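PDB 6EVG: multi-copper Oxidase CueO from Ochrobactrum, which probably couples the oxidation of phenolic substrates to dioxygen reduction as a laccase-like copper enzyme, and acts on lignin model compounds and lignosulfonate. Local coordinates for residues R69-G73 with K120-P124; M84-T88 with A139-H143; A230-R236 with E260-P266; D239-L243 with L273-S277; S421-L427 with A470-F476. All coordinates share one frame; numbering follows the deposited sequence.

Contact 1 (R69-G73 with K120-P124); sequences RLKNG and KIQQP
Asn72 and Gly73 meet Ile121 and Gln123 at one end of the β-sandwich of the first cupredoxin-type domain. Both segments change sheets here. Residues 69-73 leave strand 67-71 for strand 75-82, and residues 120-124 lead from strand 114-120 to strand 126-131. Two hydrogen bonds tie these crossings together. Gly73 N gives to Ile121 O at 2.8 Å, approaching from above the carbonyl plane. Gly73 has a positive phi of 89°, which glycine adopts readily. The second bond comes from a side chain. Asn72 CG lies anti to the backbone N (chi1 -163°), which swings the amide across to the other segment. Its OD1 accepts from Gln123 N at 2.9 Å, with the donor tilted 29° from the carbonyl plane. The same oxygen of Asn72 is 3.1 Å from Gln122 CA, so it rests close against the loop backbone. The amide of Gln123 turns to other backbone groups, Phe96 N and Gly94 O. Ile121 is buried and directs its side chain toward the 69-73 segment, and Val152 also packs on it. Leu70 and Ile121 cross at about a right angle, and Leu70 CD1 touches Ile121 CD1 at 3.8 Å.

Contact 2 (M84-T88 with A139-H143); sequences MDEGT and ARQAH
Glu86 and Arg140 approach from opposite directions and meet end-on, their carboxylate and guanidinium planes only 17° apart. Arg140 NH1 gives to Glu86 OE2 at 2.8 Å in a nearly straight bond of 174°. Arg140 NH2 gives to Glu86 OE1, also at 2.8 Å. Both oxygens use their syn lone pairs, so two parallel bonds fix the rotation of each flat group. Arg140 NH2 has a further acceptor in Asn137 OD1. The contact ties the loop after strand 75-82 to helix 138-144 in the first cupredoxin-type domain. On another side, this helix packs against helix 493-497, which carries the copper ligand His495. The amide of Gln141 enters beside the salt bridge, its plane 64° from the Glu86 carboxylate. It is buried, and the loop satisfies both of its ends. Gln141 NE2 gives to Gly87 O at 2.9 Å, in the planes of both groups. Thr88 OG1 gives to Gln141 OE1 at 2.7 Å, in the plane of that carbonyl. Met84 closes in with its methyl end, CE lying 3.9 Å from Gln141 OE1.

Contact 3 (A230-R236 with E260-P266); sequences ARNFHVR and ERLTISP
His234 ND1 and Thr263 OG1 share a hydrogen bond of 2.7 Å. The hydroxyl meets the imidazole at its edge, in the ring plane, and the two side chains run side by side. His234 NE2 is held by Asp290, so both ring nitrogens have partners and the ring is fixed in rotation. Arg261 lies on the same side of the strand pair. Its chain bends at chi3 (-68°), and Arg261 NH1 reaches His234 O at 2.9 Å. That oxygen lies in the guanidinium plane. Arg236 packs its CG over one face of this guanidinium, 3.8 Å from Arg261 CZ. Arg236 NE and Arg261 NH2 are 3.2 Å apart, but Asp295 binds both arginines with its two oxygens and probably offsets their charge. The backbones form an antiparallel ladder in the second cupredoxin-type domain, with 262-264 as an outermost strand of its sheet. Phe233 with Ile264 and Val235 with Leu262 are hydrogen-bonded pairs. His234 with Thr263 is the non-hydrogen-bonded pair between them. Phe233, Val235, Leu262 and Ile264 face the domain interior, where Val235 CG2 lies 4.1 Å from Leu262 CB. Leu465 of strand 463-466, in the third cupredoxin-type domain, touches Asn232, Thr263 and Ser265. Beyond the ladder, Asn232, whose amide is bound by Asp290, sets OD1 3.2 Å from Ser265 CB, and Pro266 CG lies 3.6 Å from Arg231 O.

Contact 4 (D239-L243 with L273-S277); sequences DNRPL and LVDFS
Arg241 reaches over Val274 toward Asp275 and Phe276. Its CB points toward the 273-277 segment, and chi1 of 71° sets CG between the backbone N and the carbonyl carbon. Arg241 CG passes Val274 CG1 at 4.2 Å, and Arg241 CD comes closer to the same methyl, at 3.7 Å. Arg241 NE then gives to Asp239 OD1 at 3.0 Å. Arg241 NH2 gives to Asp239 OD2 at 2.7 Å. This is a side-on salt bridge through the syn lone pairs, and it fixes how the guanidinium is turned. Asp239 OD1 also takes Arg241 N from above the carboxylate plane, closing an Asx turn. NH1 is left to face the other segment. The bond from Arg241 NH1 to Asp275 O, 3.0 Å long, is weak because it is bent to 126°. Arg241 NH1 also lies 3.5 Å from Phe276 CD1, with guanidinium and ring planes 49° apart. A water links NH1 to Phe276 O. A second water joins Pro242 O to Asp275 N. Asp275 OD1 takes Ser277 N in a second Asx turn, and Ser277 OG from the same face. Deeper in, Leu243 CD2 meets Val274 CG2 at 3.7 Å, with Leu237 packed on both. From Leu243 on, strand 243-248 pairs with strand 269-275. The contact is therefore the parting end of an antiparallel strand pair, bridged by water, in the larger sheet of the second cupredoxin-type domain.

Contact 5 (S421-L427 with A470-F476); sequences SWEIWDL and AEILVHF
Residues 421-427 and 470-476 run antiparallel with strand axes 4.6 Å apart, joined by seven backbone hydrogen bonds from Ser421 with Phe476 to Leu427 with Ala470. At one end, the six-membered ring of Trp422 and the ring of His475 form an offset stack, centroids 4.0 Å apart and planes at 12°. His475 CG is anti to the backbone N (chi1 -169°), which lays the imidazole over the indole. His475 CB adds a CH-π contact, 3.8 Å from the centroid of that six-membered ring. These strands lie in the middle of a four-stranded sheet of the third cupredoxin-type domain. The opposite side of the pair faces strand 434-438, which starts at the copper ligand His434; its Phe436 packs on Trp425, Leu427 and Ile472. Here Val474 CG2 sits over the five-membered ring of Trp425, 4.0 Å from its centroid. Trp425 NE1 gives to Glu423 OE1 at 2.8 Å and 176°, in the indole plane and on the anti lone pair. Arg333 also binds that oxygen. Phe476 CZ meets Trp425 CZ2 at 3.7 Å. Back on the Trp422 side, Asp426 OD1 and Glu471 OE2 are 4.2 Å apart; Arg332 bridges the two carboxylates, and Lys469 pairs with Asp426.

In the fold
Contacts 3 and 5 are the buried ones. Both are antiparallel ladders, one in the second and one in the third domain. In contact 3 one face is apolar and the other polar; in contact 5 both faces mix apolar groups with salt-bridged carboxylates. Contacts 1, 2 and 4 are only partly buried and lie at turns, a loop and a strand end, where side chains or waters make most of the polar links. Contact 2 relies on charge and an amide, whereas the bonds across contact 1 involve no charged group. Contacts 1 and 2 share the first domain, but their centres are 28 Å apart. Contacts 3 and 4 touch: Leu243 CD1 packs on Val235 and Leu262, joining both sheets of their domain.

Contact 1 (R69-G73 with K120-P124)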
# COMPACT_ATOMS: atom_id res chain seq x y z
N ARG A 69 -14.05 -2.06 -7.74
CA ARG A 69 -14.17 -0.75 -8.38
C ARG A 69 -15.44 -0.06 -7.90
O ARG A 69 -16.54 -0.64 -8.04
CB ARG A 69 -14.15 -0.90 -9.88
CG ARG A 69 -14.12 0.45 -10.58
CD ARG A 69 -13.57 0.33 -12.00
NE ARG A 69 -14.53 -0.33 -12.76
CZ ARG A 69 -14.35 -0.85 -14.01
NH1 ARG A 69 -13.18 -0.81 -14.66
NH2 ARG A 69 -15.39 -1.37 -14.63
N LEU A 70 -15.28 1.09 -7.28
CA LEU A 70 -16.33 1.88 -6.70
C LEU A 70 -16.42 3.23 -7.37
O LEU A 70 -15.41 3.86 -7.68
CB LEU A 70 -16.04 2.09 -5.23
CG LEU A 70 -15.89 0.81 -4.39
CD1 LEU A 70 -15.55 1.18 -2.97
CD2 LEU A 70 -17.08 -0.08 -4.47
N LYS A 71 -17.65 3.71 -7.56
CA LYS A 71 -17.90 5.01 -8.16
C LYS A 71 -18.01 6.08 -7.09
O LYS A 71 -18.72 5.89 -6.10
CB LYS A 71 -19.15 4.99 -8.98
CG LYS A 71 -19.07 4.08 -10.18
CD LYS A 71 -20.31 4.08 -11.02
CE LYS A 71 -21.44 3.38 -10.36
NZ LYS A 71 -22.44 2.95 -11.40
N ASN A 72 -17.33 7.22 -7.28
CA ASN A 72 -17.53 8.32 -6.39
C ASN A 72 -19.02 8.64 -6.34
O ASN A 72 -19.72 8.61 -7.37
CB ASN A 72 -16.74 9.54 -6.87
CG ASN A 72 -16.57 10.57 -5.80
OD1 ASN A 72 -16.38 10.25 -4.63
ND2 ASN A 72 -16.69 11.84 -6.22
N GLY A 73 -19.49 8.92 -5.14
CA GLY A 73 -20.87 9.21 -4.92
C GLY A 73 -21.78 7.99 -4.64
O GLY A 73 -22.94 8.19 -4.26
N LYS A 120 -20.43 5.44 2.09
CA LYS A 120 -20.84 6.38 1.08
C LYS A 120 -19.59 7.05 0.56
O LYS A 120 -18.93 7.83 1.29
CB LYS A 120 -21.83 7.38 1.68
CG LYS A 120 -22.43 8.29 0.63
CD LYS A 120 -23.37 9.36 1.20
CE LYS A 120 -24.65 8.84 1.71
NZ LYS A 120 -25.54 9.93 2.18
N ILE A 121 -19.21 6.76 -0.66
CA ILE A 121 -17.92 7.21 -1.23
C ILE A 121 -17.99 8.67 -1.66
O ILE A 121 -18.87 9.05 -2.42
CB ILE A 121 -17.57 6.32 -2.43
CG1 ILE A 121 -17.53 4.82 -2.07
CG2 ILE A 121 -16.27 6.79 -3.05
CD1 ILE A 121 -16.48 4.39 -1.12
N GLN A 122 -17.02 9.46 -1.16
CA GLN A 122 -16.89 10.86 -1.65
C GLN A 122 -15.44 11.25 -1.43
O GLN A 122 -15.02 11.63 -0.34
CB GLN A 122 -17.85 11.80 -0.94
CG GLN A 122 -17.80 13.20 -1.54
CD GLN A 122 -18.69 14.22 -0.92
OE1 GLN A 122 -19.83 13.94 -0.50
NE2 GLN A 122 -18.22 15.47 -0.87
N GLN A 123 -14.62 11.09 -2.48
CA GLN A 123 -13.19 11.33 -2.38
C GLN A 123 -12.60 11.44 -3.78
O GLN A 123 -13.20 10.97 -4.75
CB GLN A 123 -12.48 10.24 -1.58
CG GLN A 123 -12.47 8.89 -2.29
CD GLN A 123 -11.89 7.85 -1.38
OE1 GLN A 123 -12.59 7.21 -0.59
NE2 GLN A 123 -10.56 7.71 -1.42
N PRO A 124 -11.36 11.93 -3.92
CA PRO A 124 -10.72 11.94 -5.23
C PRO A 124 -10.50 10.56 -5.78
O PRO A 124 -10.16 9.63 -5.07
CB PRO A 124 -9.39 12.66 -4.96
CG PRO A 124 -9.64 13.56 -3.76
CD PRO A 124 -10.59 12.70 -2.91

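Contact 2 (M84-T88 with A139-H143)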
# COMPACT_ATOMS: atom_id res chain seq x y z
N MET A 84 -11.78 -17.82 8.50
CA MET A 84 -10.65 -18.43 9.19
C MET A 84 -11.00 -18.80 10.63
O MET A 84 -12.02 -18.39 11.17
CB MET A 84 -9.45 -17.50 9.15
CG MET A 84 -9.10 -17.06 7.75
SD MET A 84 -7.50 -16.17 7.62
CE MET A 84 -7.80 -14.79 8.70
N ASP A 85 -10.09 -19.55 11.24
CA ASP A 85 -10.19 -19.99 12.65
C ASP A 85 -9.56 -19.02 13.65
O ASP A 85 -9.43 -19.36 14.82
CB ASP A 85 -9.68 -21.40 12.82
CG ASP A 85 -8.21 -21.54 12.56
OD1 ASP A 85 -7.50 -20.53 12.43
OD2 ASP A 85 -7.78 -22.69 12.41
N GLU A 86 -9.24 -17.81 13.19
CA GLU A 86 -8.69 -16.78 14.03
C GLU A 86 -9.28 -15.43 13.59
O GLU A 86 -9.70 -15.30 12.44
CB GLU A 86 -7.16 -16.72 14.01
CG GLU A 86 -6.58 -16.46 12.61
CD GLU A 86 -5.11 -16.16 12.56
OE1 GLU A 86 -4.55 -15.55 13.51
OE2 GLU A 86 -4.48 -16.46 11.51
N GLY A 87 -9.22 -14.45 14.50
CA GLY A 87 -9.74 -13.13 14.17
C GLY A 87 -8.98 -12.45 13.04
O GLY A 87 -7.77 -12.67 12.88
N THR A 88 -9.68 -11.59 12.32
CA THR A 88 -9.01 -10.80 11.28
C THR A 88 -9.74 -9.45 11.17
O THR A 88 -10.78 -9.23 11.78
CB THR A 88 -8.98 -11.57 9.95
OG1 THR A 88 -8.05 -10.95 9.06
CG2 THR A 88 -10.31 -11.59 9.24
N ALA A 139 1.80 -8.79 10.38
CA ALA A 139 2.82 -9.28 9.45
C ALA A 139 2.52 -10.67 8.94
O ALA A 139 2.70 -10.94 7.74
CB ALA A 139 4.20 -9.25 10.07
N ARG A 140 2.10 -11.55 9.83
CA ARG A 140 1.81 -12.90 9.43
C ARG A 140 0.61 -12.97 8.51
O ARG A 140 0.62 -13.68 7.48
CB ARG A 140 1.58 -13.77 10.67
CG ARG A 140 1.25 -15.20 10.37
CD ARG A 140 1.18 -16.05 11.65
NE ARG A 140 0.26 -15.49 12.63
CZ ARG A 140 -1.09 -15.53 12.53
NH1 ARG A 140 -1.68 -16.25 11.58
NH2 ARG A 140 -1.82 -14.91 13.39
N GLN A 141 -0.49 -12.32 8.89
CA GLN A 141 -1.71 -12.42 8.05
C GLN A 141 -1.49 -11.76 6.70
O GLN A 141 -1.99 -12.26 5.67
CB GLN A 141 -2.88 -11.83 8.79
CG GLN A 141 -3.37 -12.69 9.94
CD GLN A 141 -4.81 -12.45 10.32
OE1 GLN A 141 -5.55 -11.75 9.62
NE2 GLN A 141 -5.25 -13.04 11.43
N ALA A 142 -0.79 -10.63 6.68
CA ALA A 142 -0.45 -10.00 5.37
C ALA A 142 0.44 -10.93 4.53
O ALA A 142 0.15 -11.17 3.35
CB ALA A 142 0.22 -8.67 5.59
N HIS A 143 1.49 -11.48 5.13
CA HIS A 143 2.42 -12.28 4.35
C HIS A 143 1.75 -13.53 3.80
O HIS A 143 2.04 -14.00 2.68
CB HIS A 143 3.67 -12.64 5.14
CG HIS A 143 4.78 -13.10 4.24
ND1 HIS A 143 5.50 -12.22 3.48
CD2 HIS A 143 5.22 -14.33 3.89
CE1 HIS A 143 6.32 -12.93 2.71
NE2 HIS A 143 6.17 -14.22 2.90

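Contact 3 (A230-R236 with E260-P266)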
# COMPACT_ATOMS: atom_id res chain seq x y z
N ALA A 230 8.18 -5.60 3.98
CA ALA A 230 9.31 -4.71 4.35
C ALA A 230 10.11 -4.19 3.18
O ALA A 230 10.60 -3.06 3.23
CB ALA A 230 10.25 -5.38 5.33
N ARG A 231 10.31 -5.00 2.15
CA ARG A 231 11.17 -4.66 1.03
C ARG A 231 10.68 -3.38 0.36
O ARG A 231 9.48 -3.26 0.05
CB ARG A 231 11.15 -5.78 0.01
CG ARG A 231 11.99 -5.55 -1.23
CD ARG A 231 12.06 -6.75 -2.13
NE ARG A 231 12.82 -7.85 -1.57
CZ ARG A 231 14.13 -8.05 -1.73
NH1 ARG A 231 14.85 -7.18 -2.44
NH2 ARG A 231 14.72 -9.10 -1.21
N ASN A 232 11.61 -2.48 0.02
CA ASN A 232 11.35 -1.35 -0.87
C ASN A 232 11.72 -1.77 -2.29
O ASN A 232 12.74 -2.45 -2.52
CB ASN A 232 12.16 -0.14 -0.49
CG ASN A 232 11.86 0.34 0.90
OD1 ASN A 232 10.70 0.50 1.26
ND2 ASN A 232 12.91 0.58 1.70
N PHE A 233 10.88 -1.40 -3.26
CA PHE A 233 11.19 -1.63 -4.65
C PHE A 233 11.67 -0.35 -5.28
O PHE A 233 11.22 0.74 -4.93
CB PHE A 233 9.96 -2.19 -5.40
CG PHE A 233 9.58 -3.56 -4.95
CD1 PHE A 233 10.19 -4.69 -5.42
CD2 PHE A 233 8.58 -3.73 -3.97
CE1 PHE A 233 9.86 -5.95 -4.99
CE2 PHE A 233 8.29 -4.99 -3.49
CZ PHE A 233 8.90 -6.10 -4.00
N HIS A 234 12.60 -0.47 -6.26
CA HIS A 234 13.16 0.69 -6.93
C HIS A 234 13.16 0.28 -8.42
O HIS A 234 14.13 -0.34 -8.88
CB HIS A 234 14.57 1.01 -6.42
CG HIS A 234 14.68 1.14 -4.94
ND1 HIS A 234 14.32 2.28 -4.25
CD2 HIS A 234 15.12 0.25 -4.02
CE1 HIS A 234 14.53 2.08 -2.95
NE2 HIS A 234 15.03 0.85 -2.79
N VAL A 235 12.06 0.57 -9.11
CA VAL A 235 11.76 -0.12 -10.35
C VAL A 235 12.10 0.68 -11.59
O VAL A 235 11.85 1.89 -11.65
CB VAL A 235 10.29 -0.62 -10.42
CG1 VAL A 235 9.95 -1.50 -9.24
CG2 VAL A 235 9.31 0.48 -10.55
N ARG A 236 12.62 -0.01 -12.58
CA ARG A 236 12.84 0.57 -13.91
C ARG A 236 12.43 -0.46 -14.94
O ARG A 236 12.33 -1.65 -14.64
CB ARG A 236 14.32 1.00 -14.15
CG ARG A 236 15.28 -0.18 -14.20
CD ARG A 236 16.59 0.21 -14.86
NE ARG A 236 17.56 -0.85 -14.84
CZ ARG A 236 18.51 -1.04 -15.73
NH1 ARG A 236 18.57 -0.33 -16.84
NH2 ARG A 236 19.34 -2.06 -15.56
N GLU A 260 12.88 7.73 -14.57
CA GLU A 260 13.56 6.54 -15.10
C GLU A 260 13.59 5.38 -14.13
O GLU A 260 13.77 4.23 -14.57
CB GLU A 260 14.96 6.91 -15.58
CG GLU A 260 14.99 7.99 -16.65
CD GLU A 260 16.42 8.23 -17.10
OE1 GLU A 260 17.13 9.04 -16.43
OE2 GLU A 260 16.81 7.57 -18.07
N ARG A 261 13.45 5.66 -12.83
CA ARG A 261 13.42 4.60 -11.81
C ARG A 261 12.51 5.16 -10.70
O ARG A 261 12.54 6.34 -10.43
CB ARG A 261 14.80 4.23 -11.30
CG ARG A 261 14.74 2.99 -10.39
CD ARG A 261 16.06 2.58 -9.90
NE ARG A 261 16.95 2.06 -10.94
CZ ARG A 261 17.22 0.76 -11.13
NH1 ARG A 261 16.49 -0.19 -10.55
NH2 ARG A 261 18.22 0.40 -11.93
N LEU A 262 11.65 4.32 -10.17
CA LEU A 262 10.60 4.72 -9.22
C LEU A 262 10.69 3.92 -7.92
O LEU A 262 10.65 2.71 -7.94
CB LEU A 262 9.25 4.49 -9.87
CG LEU A 262 8.01 4.72 -8.96
CD1 LEU A 262 7.90 6.19 -8.54
CD2 LEU A 262 6.77 4.33 -9.73
N THR A 263 10.86 4.63 -6.79
CA THR A 263 10.87 3.94 -5.49
C THR A 263 9.44 3.79 -4.97
O THR A 263 8.68 4.78 -4.98
CB THR A 263 11.73 4.69 -4.47
OG1 THR A 263 13.10 4.64 -4.93
CG2 THR A 263 11.62 4.13 -3.08
N ILE A 264 9.10 2.60 -4.49
CA ILE A 264 7.80 2.32 -3.90
C ILE A 264 8.04 1.54 -2.64
O ILE A 264 8.57 0.43 -2.67
CB ILE A 264 6.85 1.58 -4.86
CG1 ILE A 264 6.88 2.11 -6.29
CG2 ILE A 264 5.44 1.57 -4.32
CD1 ILE A 264 6.18 1.37 -7.28
N SER A 265 7.61 2.11 -1.49
CA SER A 265 7.74 1.43 -0.20
C SER A 265 6.42 0.76 0.18
O SER A 265 5.38 1.07 -0.43
CB SER A 265 8.22 2.45 0.87
OG SER A 265 7.25 3.41 1.20
N PRO A 266 6.45 -0.14 1.17
CA PRO A 266 5.22 -0.87 1.52
C PRO A 266 4.06 0.04 1.82
O PRO A 266 4.16 0.93 2.67
CB PRO A 266 5.66 -1.71 2.73
CG PRO A 266 7.13 -1.98 2.45
CD PRO A 266 7.63 -0.67 1.87

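Contact 4 (D239-L243 with L273-S277)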
# COMPACT_ATOMS: atom_id res chain seq x y z
N ASP A 239 15.13 -1.22 -20.66
CA ASP A 239 15.62 -0.27 -21.64
C ASP A 239 15.47 1.17 -21.18
O ASP A 239 15.61 2.11 -22.00
CB ASP A 239 14.98 -0.50 -23.00
CG ASP A 239 13.53 -0.26 -23.01
OD1 ASP A 239 12.89 0.20 -22.03
OD2 ASP A 239 12.97 -0.60 -24.10
N ASN A 240 15.22 1.39 -19.89
CA ASN A 240 15.18 2.72 -19.34
C ASN A 240 14.12 3.63 -19.86
O ASN A 240 14.18 4.83 -19.65
CB ASN A 240 16.56 3.41 -19.38
CG ASN A 240 17.60 2.61 -18.63
OD1 ASN A 240 17.45 2.31 -17.43
ND2 ASN A 240 18.68 2.28 -19.33
N ARG A 241 13.08 3.08 -20.49
CA ARG A 241 12.02 3.97 -20.98
C ARG A 241 11.31 4.62 -19.82
O ARG A 241 11.19 4.07 -18.72
CB ARG A 241 11.08 3.22 -21.93
CG ARG A 241 10.19 2.20 -21.26
CD ARG A 241 9.30 1.48 -22.26
NE ARG A 241 10.09 0.57 -23.07
CZ ARG A 241 9.58 -0.14 -24.02
NH1 ARG A 241 8.28 -0.04 -24.30
NH2 ARG A 241 10.35 -1.00 -24.63
N PRO A 242 10.80 5.82 -20.04
CA PRO A 242 10.23 6.58 -18.92
C PRO A 242 8.94 5.95 -18.38
O PRO A 242 8.13 5.39 -19.14
CB PRO A 242 9.94 7.96 -19.53
CG PRO A 242 10.09 7.83 -20.92
CD PRO A 242 10.86 6.64 -21.26
N LEU A 243 8.79 6.09 -17.08
CA LEU A 243 7.56 5.80 -16.36
C LEU A 243 6.90 7.14 -16.09
O LEU A 243 7.44 7.92 -15.27
CB LEU A 243 7.81 5.01 -15.09
CG LEU A 243 8.75 3.77 -15.17
CD1 LEU A 243 8.96 3.25 -13.77
CD2 LEU A 243 8.46 2.82 -16.27
N LEU A 273 2.22 5.63 -16.59
CA LEU A 273 1.98 5.31 -18.01
C LEU A 273 3.31 4.97 -18.65
O LEU A 273 4.28 5.70 -18.51
CB LEU A 273 1.33 6.49 -18.72
CG LEU A 273 0.05 7.04 -18.17
CD1 LEU A 273 -0.57 8.11 -19.03
CD2 LEU A 273 -0.97 6.07 -17.80
N VAL A 274 3.28 3.89 -19.44
CA VAL A 274 4.44 3.42 -20.17
C VAL A 274 4.03 3.28 -21.63
O VAL A 274 2.99 2.74 -21.93
CB VAL A 274 4.97 2.07 -19.60
CG1 VAL A 274 6.13 1.54 -20.45
CG2 VAL A 274 5.37 2.22 -18.16
N ASP A 275 4.88 3.80 -22.53
CA ASP A 275 4.61 3.72 -23.97
C ASP A 275 5.21 2.46 -24.54
O ASP A 275 6.43 2.33 -24.60
CB ASP A 275 5.16 4.97 -24.67
CG ASP A 275 4.69 5.09 -26.11
OD1 ASP A 275 4.06 4.20 -26.63
OD2 ASP A 275 4.97 6.18 -26.65
N PHE A 276 4.36 1.54 -25.01
CA PHE A 276 4.78 0.29 -25.65
C PHE A 276 4.70 0.35 -27.17
O PHE A 276 4.83 -0.68 -27.85
CB PHE A 276 4.01 -0.90 -25.05
CG PHE A 276 4.38 -1.21 -23.62
CD1 PHE A 276 5.52 -1.93 -23.30
CD2 PHE A 276 3.57 -0.82 -22.59
CE1 PHE A 276 5.81 -2.24 -21.96
CE2 PHE A 276 3.85 -1.16 -21.27
CZ PHE A 276 4.97 -1.82 -20.95
N SER A 277 4.52 1.55 -27.71
CA SER A 277 4.23 1.67 -29.12
C SER A 277 5.32 1.27 -30.04
O SER A 277 5.05 0.89 -31.20
CB SER A 277 3.76 3.07 -29.52
OG SER A 277 4.77 4.02 -29.38
O HOH W 1 7.37 -1.80 -26.18
O HOH W 2 7.38 5.05 -21.69

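Contact 5 (S421-L427 with A470-F476)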
# COMPACT_ATOMS: atom_id res chain seq x y z
N SER A 421 -8.67 20.03 10.99
CA SER A 421 -7.52 20.88 11.10
C SER A 421 -6.34 20.40 10.30
O SER A 421 -6.34 19.28 9.75
CB SER A 421 -7.13 21.07 12.56
OG SER A 421 -6.51 19.91 13.09
N TRP A 422 -5.34 21.27 10.16
CA TRP A 422 -4.08 20.99 9.50
C TRP A 422 -2.97 21.04 10.53
O TRP A 422 -2.94 21.97 11.37
CB TRP A 422 -3.82 22.09 8.45
CG TRP A 422 -4.82 22.16 7.36
CD1 TRP A 422 -5.97 22.86 7.37
CD2 TRP A 422 -4.71 21.53 6.05
NE1 TRP A 422 -6.61 22.75 6.15
CE2 TRP A 422 -5.86 21.94 5.33
CE3 TRP A 422 -3.77 20.74 5.44
CZ2 TRP A 422 -6.10 21.55 4.01
CZ3 TRP A 422 -3.98 20.41 4.10
CH2 TRP A 422 -5.14 20.80 3.42
N GLU A 423 -1.99 20.16 10.42
CA GLU A 423 -0.80 20.15 11.26
C GLU A 423 0.43 19.85 10.40
O GLU A 423 0.29 19.18 9.37
CB GLU A 423 -0.90 19.10 12.37
CG GLU A 423 -2.09 19.24 13.29
CD GLU A 423 -2.08 18.24 14.46
OE1 GLU A 423 -1.24 17.30 14.43
OE2 GLU A 423 -2.87 18.42 15.41
N ILE A 424 1.59 20.31 10.82
CA ILE A 424 2.86 19.91 10.21
C ILE A 424 3.53 18.93 11.11
O ILE A 424 3.69 19.22 12.31
CB ILE A 424 3.77 21.13 9.91
CG1 ILE A 424 3.04 22.01 8.88
CG2 ILE A 424 5.12 20.68 9.49
CD1 ILE A 424 3.62 23.37 8.64
N TRP A 425 3.92 17.78 10.57
CA TRP A 425 4.64 16.76 11.32
C TRP A 425 6.07 16.63 10.78
O TRP A 425 6.25 16.40 9.56
CB TRP A 425 3.94 15.43 11.23
CG TRP A 425 2.62 15.34 11.94
CD1 TRP A 425 1.80 16.34 12.37
CD2 TRP A 425 1.97 14.12 12.35
NE1 TRP A 425 0.72 15.85 13.06
CE2 TRP A 425 0.79 14.49 13.03
CE3 TRP A 425 2.27 12.77 12.17
CZ2 TRP A 425 -0.07 13.55 13.61
CZ3 TRP A 425 1.42 11.83 12.74
CH2 TRP A 425 0.30 12.21 13.45
N ASP A 426 7.04 16.74 11.66
CA ASP A 426 8.45 16.39 11.46
C ASP A 426 8.59 14.91 11.68
O ASP A 426 8.19 14.41 12.75
CB ASP A 426 9.37 17.22 12.48
CG ASP A 426 9.50 18.68 12.13
OD1 ASP A 426 9.84 19.05 10.99
OD2 ASP A 426 9.29 19.56 13.00
N LEU A 427 9.17 14.18 10.75
CA LEU A 427 9.43 12.75 10.86
C LEU A 427 10.89 12.46 10.68
O LEU A 427 11.49 12.97 9.72
CB LEU A 427 8.61 12.01 9.77
CG LEU A 427 7.10 12.18 9.85
CD1 LEU A 427 6.41 11.48 8.68
CD2 LEU A 427 6.50 11.71 11.17
N ALA A 470 11.82 14.20 7.08
CA ALA A 470 10.75 14.69 6.25
C ALA A 470 9.87 15.64 7.01
O ALA A 470 9.75 15.52 8.25
CB ALA A 470 9.90 13.57 5.69
N GLU A 471 9.20 16.52 6.30
CA GLU A 471 8.13 17.33 6.85
C GLU A 471 6.88 17.12 6.03
O GLU A 471 6.94 17.16 4.79
CB GLU A 471 8.43 18.85 6.81
CG GLU A 471 9.68 19.29 7.56
CD GLU A 471 10.09 20.71 7.30
OE1 GLU A 471 9.23 21.52 7.03
OE2 GLU A 471 11.26 21.03 7.58
N ILE A 472 5.75 16.87 6.71
CA ILE A 472 4.48 16.62 6.01
C ILE A 472 3.41 17.53 6.57
O ILE A 472 3.44 17.89 7.75
CB ILE A 472 4.05 15.14 6.04
CG1 ILE A 472 3.74 14.67 7.48
CG2 ILE A 472 5.11 14.26 5.40
CD1 ILE A 472 3.10 13.28 7.56
N LEU A 473 2.46 17.89 5.72
CA LEU A 473 1.31 18.73 6.03
C LEU A 473 0.09 17.80 6.07
O LEU A 473 -0.32 17.30 5.02
CB LEU A 473 1.17 19.87 5.04
CG LEU A 473 -0.06 20.77 5.22
CD1 LEU A 473 0.01 21.54 6.57
CD2 LEU A 473 -0.18 21.74 4.06
N VAL A 474 -0.45 17.55 7.25
CA VAL A 474 -1.54 16.56 7.46
C VAL A 474 -2.87 17.27 7.60
O VAL A 474 -2.97 18.29 8.33
CB VAL A 474 -1.26 15.75 8.73
CG1 VAL A 474 -2.28 14.62 8.87
CG2 VAL A 474 0.15 15.20 8.79
N HIS A 475 -3.89 16.73 6.95
CA HIS A 475 -5.24 17.21 7.03
C HIS A 475 -6.11 16.14 7.70
O HIS A 475 -6.24 15.03 7.18
CB HIS A 475 -5.79 17.55 5.64
CG HIS A 475 -7.09 18.28 5.66
ND1 HIS A 475 -8.00 18.16 4.66
CD2 HIS A 475 -7.61 19.16 6.55
CE1 HIS A 475 -9.03 18.94 4.91
NE2 HIS A 475 -8.80 19.59 6.05
N PHE A 476 -6.70 16.47 8.85
CA PHE A 476 -7.45 15.52 9.68
C PHE A 476 -8.92 15.58 9.33
O PHE A 476 -9.75 16.07 10.10
CB PHE A 476 -7.21 15.81 11.15
CG PHE A 476 -5.82 15.48 11.57
CD1 PHE A 476 -5.47 14.17 11.90
CD2 PHE A 476 -4.83 16.46 11.58
CE1 PHE A 476 -4.19 13.89 12.26
CE2 PHE A 476 -3.57 16.13 11.95
CZ PHE A 476 -3.21 14.86 12.27